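Side-chain contacts in uncharacterized protein YhfS (Escherichia coli, PDB 4J8L), which is of unknown function but carries pyridoxal 5'-phosphate covalently on a lysine, and may have a cysteine synthase-like activity: residues A[144-147]-A[148-151]; A[208-211]-A[212-216]; A[226-229]-A[230-233]; A[8-11]-A[12-15]. All blocks are in the same frame, centred on the assembly; numbering follows the deposited sequence.

Contact 1 of 4, residues A[144-147]-A[148-151]; sequences RQQP and QDSY
Gln146 and Asp149 close a type I beta turn with Pro147 and Gln148 at its corners, Asp149 N bonding back to Gln146 O at 3.0 Å. The turn lies in the loop between strand 137-141 and helix 153-162, within the part of the chain related to class I and II aminotransferases. A side-chain bond doubles the backbone closure: Gln146 NE2 gives a nearly straight hydrogen bond (164°) to Asp149 OD1, 2.9 Å away, on the syn side, though well out of the carboxylate plane. That oxygen also accepts from His96 and Asn121, which together hold the carboxylate in place. The amides of Gln146 and Gln148 stack almost parallel, their planes 4° apart, with Gln148 CD 3.6 Å from Gln146 CD. Just before the turn, a bend at chi2 (-54°) directs the Arg144 chain across to Tyr151 beyond it, where NH1 and NH2 converge end-on upon one atom, Tyr151 O. The NH1 bond is 2.8 Å, in the carbonyl plane and on a lone pair, whereas NH2 comes from above that plane; Arg144 NE bonds instead to Phe4 O. With an alanine at Arg144, the Tyr151 carbonyl would probably lose both guanidinium donors and Phe4 O its bond from NE. Gln145 NE2 bonds to Pro99 O and Tyr151 OH to Gln141 O, while a water bridges Gln145 OE1 and Tyr151 OH, donating at 2.8 Å to Tyr151 OH.

Contact 2 of 4, residues A[208-211]-A[212-216]; sequences GDAD and VINRI
Asp209 and Ile213 make the first backbone bond of helix 210-219, which starts directly after strand 203-208 in what is probably the cofactor-binding domain of an aminotransferase-like fold. Ile213 N reaches Asp209 O at 3.0 Å, almost straight (174°), and is followed by Asn214 N to Ala210 O at 2.8 Å and by a longer bond from Arg215 N to Asp211 O. Asp209 occupies the N-cap position, yet its carboxylate makes no capping bond and turns to Asn188 instead.

Among the polar side chains, Asp211 curls back toward the backbone N of the next residue, Val212. Its CG lies between the backbone N and the carbonyl carbon (chi1 60°), which brings OD1 within 2.8 Å of Val212 N, though at 120° this hydrogen bond is weak. Arg215 lays one guanidinium face over Asp211 O, its NH1 3.6 Å from that oxygen. The charged ends do not pair: Asp211 OD2 and Arg215 NH1 are 4.4 Å apart, beyond a salt bridge, and Arg215 NH2 bonds to Ala85 O at the end of helix 74-86.

The apolar contacts face inward. The Ile213 side chain touches Val206 and the strand 67-72 residues Ala67 and Ala69, while Val212 meets Ala85 and Leu86. Ile213 CG1 is also in van der Waals contact with the carbonyl of Asp209, 3.3 Å from its O.

The helix start is thus held chiefly by main-chain bonds and buried aliphatic groups, and any attraction between Asp211 and Arg215 is likely to be a loose one at the exposed surface.

Contact 3 of 4, residues A[226-229]-A[230-233]; sequences QIQG and AQAL
Gln231 places CG anti to its carbonyl carbon (chi1 -68°) and then runs extended (chi2 177°), which carries its amide back from the first turn of the helix to the backbone of Gln228. This is the N-terminus of helix 229-261, with Gln228 at the N-cap position, and the bond returns from the third residue after the N-cap to the N-cap backbone, as the second half of a capping box does. Gln231 OE1 accepts from Gln228 N at 2.9 Å, with the donor in the carbonyl plane on a lone pair. The chain bend of Gln228 sends its own amide the other way, to Gly41 N. Two main-chain bonds complete the turn: Ala232 N to Gln228 O, 2.9 Å, and Leu233 N to Gly229 O, also 2.9 Å. Beside the polar link, Ile227 crosses Gln231 at about a right angle, CG2 resting 3.7 Å from Gln231 CB, and goes on to touch Leu70, Gln72 and Val203 of the sheet. Ala232 packs against Leu70, Thr52 and Val55. A leucine in place of Gln231 would probably leave Gln228 N without its acceptor and weaken the tie between the incoming loop and the helix. One further link joins loop and helix: a water lies 2.7 Å from both Gln226 O and Gln231 OE1.

Contact 4 of 4, residues A[8-11]-A[12-15]; sequences SLTI and IEAQ. With ACY (acetic acid), chain E.
Thr10 and Glu13 grip each other in both directions, forming a capping box at the N-terminus of helix 11-28. In this compact part, Glu13 N donates to Thr10 OG1 at 3.0 Å (170°), and Glu13 OE1 in return accepts from Thr10 N at 2.9 Å, met on the anti side of the carboxylate, some 21° out of its plane. With OG1 between the backbone N and the carbonyl carbon (chi1 67°), the Thr10 hydroxyl faces the helix and its methyl CG2 lies alongside the carboxylate, 3.6 Å from Glu13 OE1. The negative charge, set by the first turn, probably also suits the helix dipole. Backbone bonds continue the turn, from Ala14 N to Thr10 O (2.8 Å) and from Gln15 N to Ile11 O. Leu9 closes the inner side, with CB 4.4 Å from Ala14 CB.

The outer side is looser. Ile11 and Ile12 are exposed and touch lightly, CG2 of Ile11 4.3 Å from CD1 of Ile12. A water bridges Ser8 O and Glu13 OE1.

The capped end lies along helix 229-261: Ala14 touches Pro243 and Ala247, Ile11 touches Val244, and Ser8 reaches Ala250. Ser8 OG hydrogen-bonds to an acetic acid, probably from the crystallisation liquor, its OXT 2.6 Å away, and to Lys279 on strand 279-285, while Leu9 shares backbone hydrogen bonding with Lys177.

Contacts 2, 3 and 4 each lie at the start of a helix but begin it differently: a capping box in contact 4, a glutamine amide accepting from the N-cap nitrogen in contact 3, and no side-chain capping bond in contact 2. Contact 1 is a loop turn, richest in side-chain and water bonds. All four are partly buried; contact 2 exposes polar and charged residues and buries its aliphatic ones, whereas contact 4 leaves Ile11, Ile12 and Glu13 exposed. Contact 3 starts helix 229-261, and contact 4 packs against a later part of it, their centres 28 Å apart. Contacts 2 and 3 both pack on strands 67-72 and 203-208, their nearest atoms about 8 Å apart.

Contact 1 of 4, residues A[144-147]-A[148-151]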
loop_
_atom_site.group_PDB
_atom_site.type_symbol
_atom_site.label_atom_id
_atom_site.label_comp_id
_atom_site.label_asym_id
_atom_site.label_seq_id
_atom_site.Cartn_x
_atom_site.Cartn_y
_atom_site.Cartn_z
ATOM N N ARG A 144 1.175 5.185 7.222
ATOM C CA ARG A 144 1.521 6.416 7.927
ATOM C C ARG A 144 2.290 7.417 7.066
ATOM O O ARG A 144 3.314 7.088 6.462
ATOM C CB ARG A 144 2.339 6.086 9.177
ATOM C CG ARG A 144 1.662 5.118 10.145
ATOM C CD ARG A 144 0.277 5.606 10.543
ATOM N NE ARG A 144 -0.296 4.824 11.640
ATOM C CZ ARG A 144 -1.554 4.927 12.062
ATOM N NH1 ARG A 144 -2.394 5.763 11.463
ATOM N NH2 ARG A 144 -1.977 4.189 13.078
ATOM N N GLN A 145 1.820 8.662 7.057
ATOM C CA GLN A 145 2.445 9.720 6.270
ATOM C C GLN A 145 3.528 10.455 7.047
ATOM O O GLN A 145 4.381 11.126 6.462
ATOM C CB GLN A 145 1.383 10.722 5.828
ATOM C CG GLN A 145 0.357 10.120 4.879
ATOM C CD GLN A 145 -0.917 10.927 4.850
ATOM O OE1 GLN A 145 -1.864 10.623 5.574
ATOM N NE2 GLN A 145 -0.946 11.975 4.023
ATOM N N GLN A 146 3.482 10.332 8.368
ATOM C CA GLN A 146 4.464 10.963 9.232
ATOM C C GLN A 146 4.468 10.184 10.540
ATOM O O GLN A 146 3.464 9.547 10.875
ATOM C CB GLN A 146 4.102 12.432 9.450
ATOM C CG GLN A 146 2.745 12.643 10.063
ATOM C CD GLN A 146 2.297 14.083 9.990
ATOM O OE1 GLN A 146 3.030 14.950 9.514
ATOM N NE2 GLN A 146 1.082 14.349 10.458
ATOM N N PRO A 147 5.600 10.198 11.263
ATOM C CA PRO A 147 5.791 9.337 12.440
ATOM C C PRO A 147 4.707 9.486 13.500
ATOM O O PRO A 147 4.347 8.506 14.152
ATOM C CB PRO A 147 7.129 9.818 13.009
ATOM C CG PRO A 147 7.845 10.392 11.857
ATOM C CD PRO A 147 6.802 11.004 10.975
ATOM N N GLN A 148 4.196 10.699 13.668
ATOM C CA GLN A 148 3.219 10.978 14.715
ATOM C C GLN A 148 1.795 10.517 14.403
ATOM O O GLN A 148 0.928 10.592 15.272
ATOM C CB GLN A 148 3.195 12.474 15.038
ATOM C CG GLN A 148 2.779 13.346 13.867
ATOM C CD GLN A 148 3.968 13.923 13.119
ATOM O OE1 GLN A 148 4.919 13.206 12.789
ATOM N NE2 GLN A 148 3.928 15.230 12.861
ATOM N N ASP A 149 1.541 10.055 13.179
ATOM C CA ASP A 149 0.188 9.631 12.818
ATOM C C ASP A 149 -0.200 8.326 13.510
ATOM O O ASP A 149 0.475 7.301 13.368
ATOM C CB ASP A 149 0.027 9.494 11.304
ATOM C CG ASP A 149 -0.053 10.834 10.598
ATOM O OD1 ASP A 149 -0.239 11.872 11.283
ATOM O OD2 ASP A 149 0.069 10.846 9.353
ATOM N N SER A 150 -1.306 8.370 14.245
ATOM C CA SER A 150 -1.711 7.256 15.090
ATOM C C SER A 150 -3.180 6.926 14.919
ATOM O O SER A 150 -3.711 6.084 15.634
ATOM C CB SER A 150 -1.455 7.596 16.559
ATOM O OG SER A 150 -2.247 8.702 16.965
ATOM N N TYR A 151 -3.840 7.587 13.980
ATOM C CA TYR A 151 -5.273 7.383 13.834
ATOM C C TYR A 151 -5.650 5.966 13.417
ATOM O O TYR A 151 -4.888 5.280 12.729
ATOM C CB TYR A 151 -5.896 8.425 12.908
ATOM C CG TYR A 151 -5.454 8.422 11.452
ATOM C CD1 TYR A 151 -4.559 9.373 10.980
ATOM C CD2 TYR A 151 -5.980 7.514 10.540
ATOM C CE1 TYR A 151 -4.184 9.410 9.655
ATOM C CE2 TYR A 151 -5.606 7.541 9.203
ATOM C CZ TYR A 151 -4.708 8.494 8.769
ATOM O OH TYR A 151 -4.333 8.541 7.444
HETATM O O HOH W 1 -0.941 9.046 7.842
HETATM O O HOH W 2 -4.538 10.315 5.284
HETATM O O HOH W 3 3.138 6.380 12.951
#

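Contact 2 of 4, residues A[208-211]-A[212-216]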
loop_
_atom_site.group_PDB
_atom_site.type_symbol
_atom_site.label_atom_id
_atom_site.label_comp_id
_atom_site.label_asym_id
_atom_site.label_seq_id
_atom_site.Cartn_x
_atom_site.Cartn_y
_atom_site.Cartn_z
ATOM N N GLY A 208 -14.790 -1.783 -4.062
ATOM C CA GLY A 208 -15.771 -1.182 -3.177
ATOM C C GLY A 208 -17.184 -1.161 -3.717
ATOM O O GLY A 208 -17.632 -2.114 -4.341
ATOM N N ASP A 209 -17.881 -0.057 -3.475
ATOM C CA ASP A 209 -19.298 0.062 -3.816
ATOM C C ASP A 209 -19.550 0.019 -5.321
ATOM O O ASP A 209 -18.820 0.632 -6.106
ATOM C CB ASP A 209 -19.867 1.358 -3.231
ATOM C CG ASP A 209 -19.887 1.358 -1.712
ATOM O OD1 ASP A 209 -19.630 0.303 -1.088
ATOM O OD2 ASP A 209 -20.181 2.424 -1.134
ATOM N N ALA A 210 -20.603 -0.696 -5.711
ATOM C CA ALA A 210 -20.953 -0.881 -7.115
ATOM C C ALA A 210 -21.209 0.425 -7.871
ATOM O O ALA A 210 -20.820 0.554 -9.033
ATOM C CB ALA A 210 -22.166 -1.813 -7.241
ATOM N N ASP A 211 -21.870 1.390 -7.236
ATOM C CA ASP A 211 -22.142 2.637 -7.948
ATOM C C ASP A 211 -20.832 3.330 -8.352
ATOM O O ASP A 211 -20.709 3.840 -9.464
ATOM C CB ASP A 211 -23.120 3.562 -7.198
ATOM C CG ASP A 211 -22.628 3.991 -5.822
ATOM O OD1 ASP A 211 -21.588 3.513 -5.341
ATOM O OD2 ASP A 211 -23.326 4.817 -5.197
ATOM N N VAL A 212 -19.839 3.295 -7.474
ATOM C CA VAL A 212 -18.538 3.871 -7.810
ATOM C C VAL A 212 -17.804 3.064 -8.888
ATOM O O VAL A 212 -17.319 3.624 -9.874
ATOM C CB VAL A 212 -17.630 3.988 -6.577
ATOM C CG1 VAL A 212 -16.282 4.587 -6.976
ATOM C CG2 VAL A 212 -18.311 4.823 -5.511
ATOM N N ILE A 213 -17.720 1.750 -8.695
ATOM C CA ILE A 213 -17.045 0.880 -9.654
ATOM C C ILE A 213 -17.689 0.972 -11.039
ATOM O O ILE A 213 -16.987 1.002 -12.051
ATOM C CB ILE A 213 -17.042 -0.581 -9.175
ATOM C CG1 ILE A 213 -16.309 -0.690 -7.833
ATOM C CG2 ILE A 213 -16.388 -1.509 -10.216
ATOM C CD1 ILE A 213 -14.884 -0.156 -7.863
ATOM N N ASN A 214 -19.021 1.023 -11.081
ATOM C CA ASN A 214 -19.723 1.145 -12.354
ATOM C C ASN A 214 -19.367 2.452 -13.064
ATOM O O ASN A 214 -19.222 2.477 -14.287
ATOM C CB ASN A 214 -21.243 1.046 -12.174
ATOM C CG ASN A 214 -21.708 -0.364 -11.870
ATOM O OD1 ASN A 214 -21.023 -1.339 -12.177
ATOM N ND2 ASN A 214 -22.893 -0.478 -11.279
ATOM N N ARG A 215 -19.208 3.530 -12.300
ATOM C CA ARG A 215 -18.816 4.798 -12.906
ATOM C C ARG A 215 -17.411 4.705 -13.487
ATOM O O ARG A 215 -17.115 5.289 -14.531
ATOM C CB ARG A 215 -18.913 5.962 -11.909
ATOM C CG ARG A 215 -20.354 6.350 -11.586
ATOM C CD ARG A 215 -20.461 7.759 -11.011
ATOM N NE ARG A 215 -19.899 7.859 -9.670
ATOM C CZ ARG A 215 -20.575 7.582 -8.558
ATOM N NH1 ARG A 215 -21.833 7.175 -8.631
ATOM N NH2 ARG A 215 -19.990 7.702 -7.374
ATOM N N ILE A 216 -16.546 3.961 -12.810
ATOM C CA ILE A 216 -15.200 3.755 -13.311
ATOM C C ILE A 216 -15.233 2.928 -14.598
ATOM O O ILE A 216 -14.643 3.310 -15.610
ATOM C CB ILE A 216 -14.316 3.068 -12.261
ATOM C CG1 ILE A 216 -14.093 4.002 -11.069
ATOM C CG2 ILE A 216 -12.986 2.629 -12.876
ATOM C CD1 ILE A 216 -13.289 3.379 -9.945
#

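Contact 3 of 4, residues A[226-229]-A[230-233]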
loop_
_atom_site.group_PDB
_atom_site.type_symbol
_atom_site.label_atom_id
_atom_site.label_comp_id
_atom_site.label_asym_id
_atom_site.label_seq_id
_atom_site.Cartn_x
_atom_site.Cartn_y
_atom_site.Cartn_z
ATOM N N GLN A 226 -8.175 -1.696 -20.862
ATOM C CA GLN A 226 -8.485 -2.977 -20.233
ATOM C C GLN A 226 -7.263 -3.684 -19.673
ATOM O O GLN A 226 -6.150 -3.531 -20.166
ATOM C CB GLN A 226 -9.173 -3.936 -21.213
ATOM C CG GLN A 226 -10.341 -3.327 -21.974
ATOM C CD GLN A 226 -11.321 -2.575 -21.085
ATOM O OE1 GLN A 226 -11.631 -3.006 -19.970
ATOM N NE2 GLN A 226 -11.811 -1.441 -21.577
ATOM N N ILE A 227 -7.502 -4.485 -18.647
ATOM C CA ILE A 227 -6.489 -5.391 -18.129
ATOM C C ILE A 227 -6.752 -6.763 -18.758
ATOM O O ILE A 227 -7.871 -7.289 -18.691
ATOM C CB ILE A 227 -6.551 -5.433 -16.592
ATOM C CG1 ILE A 227 -6.284 -4.035 -16.013
ATOM C CG2 ILE A 227 -5.557 -6.443 -16.023
ATOM C CD1 ILE A 227 -5.031 -3.335 -16.594
ATOM N N GLN A 228 -5.742 -7.341 -19.408
ATOM C CA GLN A 228 -5.978 -8.598 -20.127
ATOM C C GLN A 228 -6.106 -9.785 -19.167
ATOM O O GLN A 228 -5.656 -9.706 -18.021
ATOM C CB GLN A 228 -4.878 -8.851 -21.160
ATOM C CG GLN A 228 -4.759 -7.736 -22.206
ATOM C CD GLN A 228 -6.059 -7.506 -22.986
ATOM O OE1 GLN A 228 -6.859 -8.410 -23.161
ATOM N NE2 GLN A 228 -6.254 -6.279 -23.458
ATOM N N GLY A 229 -6.740 -10.863 -19.635
ATOM C CA GLY A 229 -7.010 -12.020 -18.801
ATOM C C GLY A 229 -5.768 -12.550 -18.101
ATOM O O GLY A 229 -5.803 -12.845 -16.906
ATOM N N ALA A 230 -4.661 -12.649 -18.832
ATOM C CA ALA A 230 -3.429 -13.190 -18.258
ATOM C C ALA A 230 -2.899 -12.293 -17.135
ATOM O O ALA A 230 -2.406 -12.778 -16.112
ATOM C CB ALA A 230 -2.369 -13.384 -19.334
ATOM N N GLN A 231 -2.992 -10.983 -17.337
ATOM C CA GLN A 231 -2.596 -10.038 -16.297
ATOM C C GLN A 231 -3.481 -10.187 -15.069
ATOM O O GLN A 231 -3.007 -10.159 -13.934
ATOM C CB GLN A 231 -2.695 -8.605 -16.805
ATOM C CG GLN A 231 -1.700 -8.231 -17.877
ATOM C CD GLN A 231 -1.942 -6.817 -18.356
ATOM O OE1 GLN A 231 -2.997 -6.518 -18.925
ATOM N NE2 GLN A 231 -0.985 -5.936 -18.100
ATOM N N ALA A 232 -4.780 -10.345 -15.303
ATOM C CA ALA A 232 -5.721 -10.492 -14.204
ATOM C C ALA A 232 -5.404 -11.746 -13.388
ATOM O O ALA A 232 -5.443 -11.714 -12.158
ATOM C CB ALA A 232 -7.155 -10.544 -14.729
ATOM N N LEU A 233 -5.111 -12.852 -14.070
ATOM C CA LEU A 233 -4.714 -14.074 -13.374
ATOM C C LEU A 233 -3.413 -13.878 -12.595
ATOM O O LEU A 233 -3.254 -14.425 -11.504
ATOM C CB LEU A 233 -4.570 -15.223 -14.362
ATOM C CG LEU A 233 -5.922 -15.655 -14.927
ATOM C CD1 LEU A 233 -5.699 -16.590 -16.091
ATOM C CD2 LEU A 233 -6.721 -16.339 -13.826
HETATM O O HOH W 4 -3.550 -4.318 -20.352
#

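Contact 4 of 4, residues A[8-11]-A[12-15]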
loop_
_atom_site.group_PDB
_atom_site.type_symbol
_atom_site.label_atom_id
_atom_site.label_comp_id
_atom_site.label_asym_id
_atom_site.label_seq_id
_atom_site.Cartn_x
_atom_site.Cartn_y
_atom_site.Cartn_z
ATOM N N SER A 8 0.536 -5.893 12.053
ATOM C CA SER A 8 0.808 -6.973 11.107
ATOM C C SER A 8 -0.023 -8.217 11.405
ATOM O O SER A 8 -0.342 -8.506 12.558
ATOM C CB SER A 8 2.289 -7.366 11.159
ATOM O OG SER A 8 3.141 -6.266 10.886
ATOM N N LEU A 9 -0.355 -8.961 10.358
ATOM C CA LEU A 9 -0.990 -10.259 10.535
ATOM C C LEU A 9 0.016 -11.277 11.046
ATOM O O LEU A 9 1.192 -11.261 10.657
ATOM C CB LEU A 9 -1.591 -10.761 9.215
ATOM C CG LEU A 9 -2.657 -9.856 8.583
ATOM C CD1 LEU A 9 -3.152 -10.453 7.270
ATOM C CD2 LEU A 9 -3.820 -9.629 9.540
ATOM N N THR A 10 -0.446 -12.183 11.901
ATOM C CA THR A 10 0.364 -13.333 12.270
ATOM C C THR A 10 0.367 -14.324 11.108
ATOM O O THR A 10 -0.412 -14.193 10.166
ATOM C CB THR A 10 -0.201 -14.056 13.497
ATOM O OG1 THR A 10 -1.458 -14.649 13.149
ATOM C CG2 THR A 10 -0.385 -13.090 14.667
ATOM N N ILE A 11 1.240 -15.317 11.185
ATOM C CA ILE A 11 1.281 -16.359 10.165
ATOM C C ILE A 11 -0.065 -17.093 10.072
ATOM O O ILE A 11 -0.542 -17.377 8.970
ATOM C CB ILE A 11 2.452 -17.354 10.408
ATOM C CG1 ILE A 11 2.522 -18.382 9.282
ATOM C CG2 ILE A 11 2.340 -18.040 11.773
ATOM C CD1 ILE A 11 2.831 -17.754 7.954
ATOM N N ILE A 12 -0.679 -17.376 11.221
ATOM C CA ILE A 12 -1.983 -18.037 11.229
ATOM C C ILE A 12 -3.046 -17.155 10.581
ATOM O O ILE A 12 -3.814 -17.634 9.749
ATOM C CB ILE A 12 -2.452 -18.411 12.646
ATOM C CG1 ILE A 12 -1.443 -19.336 13.328
ATOM C CG2 ILE A 12 -3.815 -19.082 12.586
ATOM C CD1 ILE A 12 -1.063 -20.521 12.511
ATOM N N GLU A 13 -3.094 -15.874 10.961
ATOM C CA GLU A 13 -4.058 -14.956 10.348
ATOM C C GLU A 13 -3.840 -14.828 8.838
ATOM O O GLU A 13 -4.796 -14.763 8.056
ATOM C CB GLU A 13 -4.008 -13.571 11.021
ATOM C CG GLU A 13 -4.559 -13.567 12.436
ATOM C CD GLU A 13 -4.185 -12.324 13.204
ATOM O OE1 GLU A 13 -3.146 -11.700 12.885
ATOM O OE2 GLU A 13 -4.938 -11.966 14.131
ATOM N N ALA A 14 -2.577 -14.796 8.430
ATOM C CA ALA A 14 -2.226 -14.667 7.028
ATOM C C ALA A 14 -2.673 -15.880 6.215
ATOM O O ALA A 14 -3.163 -15.720 5.103
ATOM C CB ALA A 14 -0.713 -14.436 6.865
ATOM N N GLN A 15 -2.506 -17.082 6.773
ATOM C CA GLN A 15 -2.976 -18.301 6.111
ATOM C C GLN A 15 -4.472 -18.212 5.863
ATOM O O GLN A 15 -4.968 -18.605 4.807
ATOM C CB GLN A 15 -2.725 -19.541 6.970
ATOM C CG GLN A 15 -1.287 -19.955 7.130
ATOM C CD GLN A 15 -1.174 -21.316 7.803
ATOM O OE1 GLN A 15 -0.362 -22.144 7.412
ATOM N NE2 GLN A 15 -2.003 -21.551 8.818
HETATM C C ACY E . 2.749 -4.587 7.922
HETATM O O ACY E . 3.182 -3.945 6.940
HETATM O OXT ACY E . 3.338 -5.585 8.415
HETATM C CH3 ACY E . 1.448 -4.142 8.530
HETATM O O HOH W 5 -2.431 -9.385 14.051
#